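Local coordinates for interleukin-10-like protein (PDB 1LQS) that mimics host interleukin-10, binding the human IL-10 receptor to trigger immunosuppressive signalling and competing with human IL-10 for its binding sites, at residues Ser140-Asp143 / Thr144-Arg148; Arg148-Glu151 / Tyr152-Arg156. All coordinates share one frame; numbering follows the deposited sequence.

Interaction 1. Residues Ser140-Asp143 / Thr144-Arg148; sequences SELD and TLFSR
F146 folds back over L142, one turn earlier, in the opening turn of helix 142-155, the C-terminal helix of this helical IL-10-family cytokine. L142 has its CG beside the backbone N and anti to the carbonyl carbon (chi1 -85°), and F146 makes the same choice. The two side chains meet at an angle, F146 CZ 3.7 Å from L142 CB. Alongside, F146 CE1 lies 3.9 Å from L142 CD2. L142 O sits over one face of the phenyl ring, the same oxygen that accepts F146 N at 3.0 Å, so backbone bond and ring contact are centred on one carbonyl. A second apolar touch runs from L142 CD2 to L145 CD2 at 4.1 Å, and F35 of the second subunit packs against L142.

E141 is the N-cap. Its carbonyl oxygen, E141 O, takes L145 N at 2.8 Å, in an almost straight bond, while its carboxylate reaches away to accept the backbone N-H groups of W51 and L52 of the second subunit. The helix start is thus tied to the partner molecule as well as to its own next turn. D143 has its CG between the backbone N and the carbonyl carbon (chi1 59°), which brings the carboxylate back to the first turn, where the N-H groups of a helix start would probably favour its negative charge. D143 OD2 pairs with a basic side chain of another protein, presumably the receptor. D143 OD1 receives a weak bond from T144 N, 2.8 Å away and bent to 133°.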
loop_
_atom_site.group_PDB
_atom_site.type_symbol
_atom_site.label_atom_id
_atom_site.label_comp_id
_atom_site.label_asym_id
_atom_site.label_seq_id
_atom_site.Cartn_x
_atom_site.Cartn_y
_atom_site.Cartn_z
ATOM N N SER C 140 -16.720 24.444 -3.774
ATOM C CA SER C 140 -17.262 24.400 -2.424
ATOM C C SER C 140 -16.331 23.670 -1.483
ATOM O O SER C 140 -16.333 23.913 -0.273
ATOM C CB SER C 140 -18.622 23.700 -2.435
ATOM O OG SER C 140 -18.754 22.805 -1.340
ATOM N N GLU C 141 -15.526 22.772 -2.039
ATOM C CA GLU C 141 -14.616 21.983 -1.220
ATOM C C GLU C 141 -13.148 22.370 -1.289
ATOM O O GLU C 141 -12.279 21.594 -0.899
ATOM C CB GLU C 141 -14.785 20.497 -1.534
ATOM C CG GLU C 141 -16.140 19.948 -1.162
ATOM C CD GLU C 141 -16.154 18.434 -1.116
ATOM O OE1 GLU C 141 -17.199 17.849 -0.759
ATOM O OE2 GLU C 141 -15.116 17.822 -1.437
ATOM N N LEU C 142 -12.860 23.568 -1.775
ATOM C CA LEU C 142 -11.479 24.002 -1.816
ATOM C C LEU C 142 -10.874 23.888 -0.417
ATOM O O LEU C 142 -9.688 23.599 -0.275
ATOM C CB LEU C 142 -11.376 25.443 -2.312
ATOM C CG LEU C 142 -11.348 25.590 -3.837
ATOM C CD1 LEU C 142 -11.338 27.063 -4.230
ATOM C CD2 LEU C 142 -10.104 24.870 -4.384
ATOM N N ASP C 143 -11.681 24.100 0.619
ATOM C CA ASP C 143 -11.149 23.990 1.967
ATOM C C ASP C 143 -10.713 22.553 2.263
ATOM O O ASP C 143 -9.619 22.325 2.772
ATOM C CB ASP C 143 -12.152 24.529 3.021
ATOM C CG ASP C 143 -13.519 23.805 3.028
ATOM O OD1 ASP C 143 -13.890 23.141 2.030
ATOM O OD2 ASP C 143 -14.238 23.943 4.055
ATOM N N THR C 144 -11.556 21.588 1.916
ATOM C CA THR C 144 -11.249 20.173 2.117
ATOM C C THR C 144 -10.035 19.802 1.268
ATOM O O THR C 144 -9.112 19.139 1.738
ATOM C CB THR C 144 -12.451 19.280 1.720
ATOM O OG1 THR C 144 -13.539 19.520 2.623
ATOM C CG2 THR C 144 -12.072 17.812 1.772
ATOM N N LEU C 145 -10.032 20.235 0.014
ATOM C CA LEU C 145 -8.905 19.950 -0.861
ATOM C C LEU C 145 -7.586 20.401 -0.219
ATOM O O LEU C 145 -6.623 19.639 -0.193
ATOM C CB LEU C 145 -9.082 20.642 -2.213
ATOM C CG LEU C 145 -7.835 20.500 -3.076
ATOM C CD1 LEU C 145 -7.764 19.077 -3.570
ATOM C CD2 LEU C 145 -7.861 21.463 -4.230
ATOM N N PHE C 146 -7.539 21.631 0.295
ATOM C CA PHE C 146 -6.328 22.148 0.929
ATOM C C PHE C 146 -5.872 21.320 2.116
ATOM O O PHE C 146 -4.697 21.363 2.489
ATOM C CB PHE C 146 -6.525 23.577 1.423
ATOM C CG PHE C 146 -6.981 24.525 0.372
ATOM C CD1 PHE C 146 -6.628 24.329 -0.963
ATOM C CD2 PHE C 146 -7.773 25.619 0.712
ATOM C CE1 PHE C 146 -7.059 25.199 -1.935
ATOM C CE2 PHE C 146 -8.208 26.498 -0.263
ATOM C CZ PHE C 146 -7.854 26.289 -1.586
ATOM N N SER C 147 -6.798 20.593 2.733
ATOM C CA SER C 147 -6.448 19.759 3.881
ATOM C C SER C 147 -5.863 18.454 3.379
ATOM O O SER C 147 -4.834 17.985 3.866
ATOM C CB SER C 147 -7.674 19.471 4.743
ATOM O OG SER C 147 -8.023 20.604 5.518
ATOM N N ARG C 148 -6.524 17.876 2.392
ATOM C CA ARG C 148 -6.073 16.633 1.813
ATOM C C ARG C 148 -4.653 16.841 1.325
ATOM O O ARG C 148 -3.758 16.020 1.600
ATOM C CB ARG C 148 -6.988 16.260 0.662
ATOM C CG ARG C 148 -8.409 16.071 1.110
ATOM C CD ARG C 148 -8.516 14.907 2.095
ATOM N NE ARG C 148 -9.914 14.578 2.339
ATOM C CZ ARG C 148 -10.654 15.179 3.263
ATOM N NH1 ARG C 148 -11.934 14.851 3.429
ATOM N NH2 ARG C 148 -10.085 16.085 4.047
#

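Interaction 2. Residues Arg148-Glu151 / Tyr152-Arg156; sequences RLEE and YLHSR
E150 and H154, one turn apart near the end of the last helix, lie side by side and point the same way, with carboxylate and imidazole planes only 23° apart. The histidine can be traced outward. H154 CB rests 3.6 Å from E151 O, and CG then passes E150 O at a longer distance. With chi1 at -81°, CG is anti to the carbonyl carbon, which carries the ring back along the helix toward E150. H154 ND1 comes within 3.8 Å of the methylene carbon E150 CG. Further out, H154 CE1 meets E150 OE2 at 3.3 Å; the oxygen arrives in the ring plane, at the edge. Beyond this, the ring stacks on a polar side chain of another protein and meets one of its aromatic side chains.

On the inner side L149 CD1 reaches L153 CG at 4.0 Å, and M106 of the second subunit packs on L153. L149 O accepts L153 N at 3.0 Å in a nearly straight bond. Y152 continues this buried side, its hydroxyl bonded to the carbonyl of L112 of the second subunit and R156 CD lying over one ring face, offset toward the rim. S155 OG gives its proton to Y152 O at 2.6 Å, on a lone pair, and S155 N bonds to that same oxygen. The acids are matched across the dimer as well: E150 OE1 pairs with R32 and E151 OE2 with K58, both of the second subunit, while a polar side chain of the other protein also bonds E150 OE1. A carboxylate at the edge of the H154 ring would tend to favour the protonated imidazole, though R32 probably offsets part of that effect.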
loop_
_atom_site.group_PDB
_atom_site.type_symbol
_atom_site.label_atom_id
_atom_site.label_comp_id
_atom_site.label_asym_id
_atom_site.label_seq_id
_atom_site.Cartn_x
_atom_site.Cartn_y
_atom_site.Cartn_z
ATOM N N ARG C 148 -6.524 17.876 2.392
ATOM C CA ARG C 148 -6.073 16.633 1.813
ATOM C C ARG C 148 -4.653 16.841 1.325
ATOM O O ARG C 148 -3.758 16.020 1.600
ATOM C CB ARG C 148 -6.988 16.260 0.662
ATOM C CG ARG C 148 -8.409 16.071 1.110
ATOM C CD ARG C 148 -8.516 14.907 2.095
ATOM N NE ARG C 148 -9.914 14.578 2.339
ATOM C CZ ARG C 148 -10.654 15.179 3.263
ATOM N NH1 ARG C 148 -11.934 14.851 3.429
ATOM N NH2 ARG C 148 -10.085 16.085 4.047
ATOM N N LEU C 149 -4.447 17.961 0.626
ATOM C CA LEU C 149 -3.134 18.308 0.091
ATOM C C LEU C 149 -2.086 18.476 1.180
ATOM O O LEU C 149 -1.006 17.902 1.084
ATOM C CB LEU C 149 -3.201 19.582 -0.745
ATOM C CG LEU C 149 -1.821 20.108 -1.160
ATOM C CD1 LEU C 149 -1.034 18.990 -1.802
ATOM C CD2 LEU C 149 -1.956 21.278 -2.120
ATOM N N GLU C 150 -2.377 19.248 2.219
ATOM C CA GLU C 150 -1.368 19.403 3.250
ATOM C C GLU C 150 -1.150 18.063 3.903
ATOM O O GLU C 150 -0.028 17.673 4.170
ATOM C CB GLU C 150 -1.762 20.432 4.317
ATOM C CG GLU C 150 -1.017 20.193 5.620
ATOM C CD GLU C 150 -0.943 21.398 6.505
ATOM O OE1 GLU C 150 -1.927 22.168 6.544
ATOM O OE2 GLU C 150 0.098 21.562 7.180
ATOM N N GLU C 151 -2.235 17.365 4.182
ATOM C CA GLU C 151 -2.136 16.054 4.799
ATOM C C GLU C 151 -1.224 15.177 3.936
ATOM O O GLU C 151 -0.346 14.482 4.457
ATOM C CB GLU C 151 -3.522 15.440 4.906
ATOM C CG GLU C 151 -3.548 14.014 5.410
ATOM C CD GLU C 151 -4.763 13.273 4.894
ATOM O OE1 GLU C 151 -4.760 12.890 3.695
ATOM O OE2 GLU C 151 -5.722 13.104 5.687
ATOM N N TYR C 152 -1.431 15.221 2.618
ATOM C CA TYR C 152 -0.613 14.451 1.682
ATOM C C TYR C 152 0.871 14.794 1.817
ATOM O O TYR C 152 1.691 13.908 2.046
ATOM C CB TYR C 152 -1.064 14.698 0.235
ATOM C CG TYR C 152 -0.219 13.981 -0.790
ATOM C CD1 TYR C 152 -0.400 12.621 -1.046
ATOM C CD2 TYR C 152 0.796 14.649 -1.472
ATOM C CE1 TYR C 152 0.408 11.945 -1.950
ATOM C CE2 TYR C 152 1.607 13.981 -2.372
ATOM C CZ TYR C 152 1.408 12.628 -2.605
ATOM O OH TYR C 152 2.233 11.960 -3.482
ATOM N N LEU C 153 1.227 16.067 1.679
ATOM C CA LEU C 153 2.630 16.471 1.812
ATOM C C LEU C 153 3.299 15.912 3.074
ATOM O O LEU C 153 4.507 15.662 3.089
ATOM C CB LEU C 153 2.748 17.993 1.822
ATOM C CG LEU C 153 2.224 18.676 0.563
ATOM C CD1 LEU C 153 2.186 20.177 0.768
ATOM C CD2 LEU C 153 3.104 18.314 -0.613
ATOM N N HIS C 154 2.534 15.718 4.139
ATOM C CA HIS C 154 3.120 15.190 5.368
ATOM C C HIS C 154 3.213 13.657 5.388
ATOM O O HIS C 154 3.961 13.093 6.185
ATOM C CB HIS C 154 2.319 15.661 6.596
ATOM C CG HIS C 154 2.657 17.047 7.055
ATOM N ND1 HIS C 154 1.717 18.052 7.149
ATOM C CD2 HIS C 154 3.835 17.601 7.427
ATOM C CE1 HIS C 154 2.299 19.166 7.554
ATOM N NE2 HIS C 154 3.585 18.919 7.730
ATOM N N SER C 155 2.474 12.992 4.499
ATOM C CA SER C 155 2.434 11.533 4.472
ATOM C C SER C 155 3.682 10.820 3.967
ATOM O O SER C 155 3.886 9.645 4.255
ATOM C CB SER C 155 1.219 11.066 3.675
ATOM O OG SER C 155 1.369 11.345 2.303
ATOM N N ARG C 156 4.514 11.522 3.210
ATOM C CA ARG C 156 5.735 10.925 2.689
ATOM C C ARG C 156 6.945 11.774 3.021
ATOM O O ARG C 156 7.527 11.573 4.115
ATOM C CB ARG C 156 5.645 10.770 1.172
ATOM C CG ARG C 156 5.151 12.007 0.434
ATOM C CD ARG C 156 3.696 11.855 0.072
ATOM N NE ARG C 156 3.389 10.507 -0.407
ATOM C CZ ARG C 156 4.031 9.878 -1.395
ATOM N NH1 ARG C 156 5.041 10.458 -2.030
ATOM N NH2 ARG C 156 3.644 8.666 -1.768
#

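In the fold
From the N terminus, the chain runs through helix 25-42, helix 62-84 and helix 89-106 before helix 116-126 and helix 135-140 carry it to helix 142-155, where both contacts lie. Neither closes a long loop: interaction 1 joins the junction after helix 135-140 to the first turns, and interaction 2 spans the last turns to the end of the modelled chain. They neither nest nor cross but follow end to end, sharing R148, with centres 12 Å apart. Both touch the second subunit, in keeping with the intertwined dimer of IL-10 cytokines, and both also reach the other protein, so one helix serves two interfaces.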